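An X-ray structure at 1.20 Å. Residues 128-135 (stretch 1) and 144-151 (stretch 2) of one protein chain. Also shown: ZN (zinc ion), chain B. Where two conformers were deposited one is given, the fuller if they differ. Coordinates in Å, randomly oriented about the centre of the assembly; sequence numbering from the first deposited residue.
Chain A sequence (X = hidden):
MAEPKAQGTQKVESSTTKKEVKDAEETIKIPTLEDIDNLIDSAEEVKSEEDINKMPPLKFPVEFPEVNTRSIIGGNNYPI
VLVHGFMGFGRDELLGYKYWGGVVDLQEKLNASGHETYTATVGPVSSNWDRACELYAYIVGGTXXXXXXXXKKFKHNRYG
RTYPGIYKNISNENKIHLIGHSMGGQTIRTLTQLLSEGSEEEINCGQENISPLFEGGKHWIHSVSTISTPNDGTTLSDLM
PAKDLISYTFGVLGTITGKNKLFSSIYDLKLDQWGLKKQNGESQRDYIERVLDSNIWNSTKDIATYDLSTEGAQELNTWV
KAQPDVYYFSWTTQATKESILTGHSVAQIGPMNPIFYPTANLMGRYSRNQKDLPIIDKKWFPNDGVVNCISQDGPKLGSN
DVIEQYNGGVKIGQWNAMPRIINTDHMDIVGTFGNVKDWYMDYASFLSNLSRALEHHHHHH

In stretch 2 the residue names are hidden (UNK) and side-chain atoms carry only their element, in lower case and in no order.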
# COMPACT_ATOMS: atom_id res chain seq x y z
N ASN A 128 -8.82 3.02 4.15
CA ASN A 128 -8.63 1.58 3.96
C ASN A 128 -9.96 0.83 3.86
O ASN A 128 -10.07 -0.12 3.08
CB ASN A 128 -7.75 1.02 5.08
CG ASN A 128 -6.29 1.26 4.82
OD1 ASN A 128 -5.77 0.86 3.77
ND2 ASN A 128 -5.59 1.89 5.76
N TRP A 129 -10.96 1.23 4.63
CA TRP A 129 -12.28 0.63 4.47
C TRP A 129 -12.78 0.83 3.04
O TRP A 129 -13.20 -0.12 2.35
CB TRP A 129 -13.27 1.26 5.44
CG TRP A 129 -14.69 0.78 5.28
CD1 TRP A 129 -15.60 1.20 4.33
CD2 TRP A 129 -15.37 -0.20 6.09
NE1 TRP A 129 -16.79 0.54 4.51
CE2 TRP A 129 -16.68 -0.31 5.58
CE3 TRP A 129 -15.00 -1.00 7.19
CZ2 TRP A 129 -17.64 -1.15 6.16
CZ3 TRP A 129 -15.94 -1.83 7.74
CH2 TRP A 129 -17.24 -1.91 7.23
N ASP A 130 -12.74 2.08 2.56
CA ASP A 130 -13.27 2.36 1.24
C ASP A 130 -12.48 1.59 0.18
O ASP A 130 -13.05 1.00 -0.74
CB ASP A 130 -13.23 3.86 0.92
CG ASP A 130 -14.23 4.71 1.75
OD1 ASP A 130 -14.92 4.19 2.67
OD2 ASP A 130 -14.32 5.93 1.46
N ARG A 131 -11.16 1.60 0.32
CA ARG A 131 -10.29 0.86 -0.60
C ARG A 131 -10.54 -0.64 -0.58
O ARG A 131 -10.45 -1.28 -1.62
CB ARG A 131 -8.84 1.21 -0.30
CG ARG A 131 -8.48 2.66 -0.71
CD ARG A 131 -7.17 3.12 -0.11
NE ARG A 131 -6.09 2.15 -0.21
CZ ARG A 131 -5.00 2.28 -0.98
NH1 ARG A 131 -4.87 3.25 -1.88
NH2 ARG A 131 -4.05 1.36 -0.88
N ALA A 132 -10.83 -1.20 0.58
CA ALA A 132 -11.14 -2.62 0.67
C ALA A 132 -12.45 -2.96 -0.06
O ALA A 132 -12.54 -3.97 -0.74
CB ALA A 132 -11.18 -3.08 2.11
N CYS A 133 -13.47 -2.11 0.10
CA CYS A 133 -14.72 -2.30 -0.61
C CYS A 133 -14.50 -2.19 -2.11
O CYS A 133 -15.09 -2.93 -2.89
CB CYS A 133 -15.75 -1.26 -0.17
SG CYS A 133 -16.25 -1.39 1.59
N GLU A 134 -13.67 -1.24 -2.52
CA GLU A 134 -13.32 -1.08 -3.93
C GLU A 134 -12.55 -2.30 -4.44
O GLU A 134 -12.80 -2.76 -5.55
CB GLU A 134 -12.54 0.21 -4.12
CG GLU A 134 -13.40 1.44 -3.82
CD GLU A 134 -12.60 2.68 -3.49
OE1 GLU A 134 -11.36 2.67 -3.58
OE2 GLU A 134 -13.23 3.70 -3.13
N LEU A 135 -11.63 -2.81 -3.63
CA LEU A 135 -10.84 -3.98 -4.01
C LEU A 135 -11.73 -5.22 -4.21
O LEU A 135 -11.56 -5.97 -5.18
CB LEU A 135 -9.78 -4.24 -2.94
CG LEU A 135 -8.86 -5.43 -3.17
CD1 LEU A 135 -8.16 -5.34 -4.51
CD2 LEU A 135 -7.85 -5.49 -2.03
N UNK A 144 -19.21 -0.87 -6.48
CA UNK A 144 -18.69 -0.73 -5.13
C UNK A 144 -19.82 -0.40 -4.16
O UNK A 144 -20.64 0.49 -4.43
c UNK A 144 -17.11 0.58 -3.66
c UNK A 144 -17.63 0.38 -5.08
c UNK A 144 -16.47 0.08 -6.04
N UNK A 145 -19.83 -1.08 -3.02
CA UNK A 145 -20.82 -0.90 -1.96
C UNK A 145 -20.06 -0.71 -0.66
O UNK A 145 -19.44 -1.64 -0.18
c UNK A 145 -21.75 -2.11 -1.94
o UNK A 145 -23.78 -2.86 -0.99
c UNK A 145 -22.84 -2.04 -0.90
o UNK A 145 -22.81 -1.19 0.01
N UNK A 146 -20.10 0.51 -0.12
CA UNK A 146 -19.33 0.85 1.08
C UNK A 146 -20.03 0.47 2.37
O UNK A 146 -19.45 0.64 3.44
c UNK A 146 -17.88 3.98 -2.17
c UNK A 146 -18.16 2.81 -0.07
c UNK A 146 -18.68 3.56 -1.12
c UNK A 146 -19.02 2.35 1.08
o UNK A 146 -15.78 4.06 -3.24
c UNK A 146 -16.56 3.62 -2.19
c UNK A 146 -16.82 2.47 -0.12
c UNK A 146 -16.02 2.87 -1.15
N UNK A 147 -21.27 -0.01 2.27
CA UNK A 147 -22.06 -0.36 3.43
C UNK A 147 -23.00 0.77 3.80
O UNK A 147 -22.58 1.92 3.94
N UNK A 148 -24.28 0.46 3.99
CA UNK A 148 -25.21 1.50 4.43
C UNK A 148 -24.75 2.17 5.72
O UNK A 148 -24.77 3.40 5.84
c UNK A 148 -29.03 1.39 5.14
o UNK A 148 -29.69 1.27 4.09
o UNK A 148 -29.44 1.02 6.26
c UNK A 148 -27.64 1.97 5.05
c UNK A 148 -26.61 0.93 4.63
N UNK A 149 -24.36 1.37 6.70
CA UNK A 149 -24.05 1.90 8.02
C UNK A 149 -22.85 2.82 7.93
O UNK A 149 -22.85 3.93 8.45
c UNK A 149 -23.84 0.79 9.01
N UNK A 150 -21.80 2.34 7.28
CA UNK A 150 -20.59 3.13 7.11
C UNK A 150 -20.87 4.41 6.35
O UNK A 150 -20.44 5.50 6.77
n UNK A 150 -17.17 3.00 6.70
c UNK A 150 -19.57 2.29 6.34
c UNK A 150 -16.26 3.77 6.13
c UNK A 150 -18.09 3.87 4.92
n UNK A 150 -16.80 4.32 5.05
c UNK A 150 -18.34 3.05 5.97
N UNK A 151 -21.61 4.31 5.25
CA UNK A 151 -21.86 5.48 4.43
C UNK A 151 -22.68 6.52 5.21
O UNK A 151 -22.48 7.73 5.07
c UNK A 151 -22.55 5.08 3.14
ZN ZN B . -15.91 5.55 3.62
O HOH W 1 -17.80 -3.34 -2.94

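Position 144 carries three side-chain carbons, one bonded to CA and bearing the other two, a fork at the beta carbon. One methyl lies 3.8 Å from CG of Glu134 and 4.2 Å from CB of Cys133. Three carbons in all, forked at CB, make this valine: Val144, chi1 in the t well, on the strand.

At position 145 two carbons lead to a pair of oxygens on the second. The CA-to-CB bond points away from stretch 1, so contact is left to the backbone, whose O sits 3.7 Å from SG of Cys133. A water bridges as well, donating to O of Cys133 (2.7 Å) and accepting from N of position 145 (3.0 Å). One of the side-chain oxygens accepts a hydrogen bond from N of position 147 at 3.0 Å and 152°. Two carbons with two oxygens on the second, and no nitrogen, make this aspartate: Asp145.

Position 146 has one carbon, then a six-carbon ring bearing an oxygen. That oxygen is 2.6 Å from OE2 of Glu134, and a ring carbon approaches O of Asp130 to 3.5 Å near the ring plane. A hydroxylated six-membered ring is tyrosine, Tyr146, and its OH donates to Glu134 OE2. Its backbone O accepts from NE1 of Trp129 at 2.9 Å and 159°.

Position 147 has no side-chain atoms: Gly147. Its phi/psi of 96/130 would jam a CB against the preceding carbonyl O, so the backbone itself calls for glycine. It is the N-cap of the following helix.

Position 148 shows three carbons in a row, the third carrying two oxygens. It is Glu148, out of reach of stretch 1.

Position 149 has a single carbon, hence Ala149, with no contact.

Position 150 has one carbon and a five-membered ring of three carbons and two nitrogens, which is an imidazole. One nitrogen is 2.1 Å from the zinc, and a ring carbon is 3.2 Å from CD1 of Trp129. This is His150; its ring and the five-membered ring of Trp129 form an offset stack, centroids 3.6 Å apart and planes at 5°.

Position 151, again one carbon, is Ala151, whose N donates to Gly147 O at 2.9 Å.

The contact buries 402 Å² and rests mainly on polar and metal links, with stacking and apolar packing beside them. Tyr146 is held by its hydroxyl and its carbonyl, while the zinc joins Asp130 OD1 (1.9 Å) to His150 NE2 (2.1 Å), with two further ligand atoms elsewhere in the structure. Asp130 OD1 and His150 NE2, 3.0 Å apart, are neighbours through the metal rather than hydrogen-bonded.

Stretch 2, residues 144-151: VDYGEAHA
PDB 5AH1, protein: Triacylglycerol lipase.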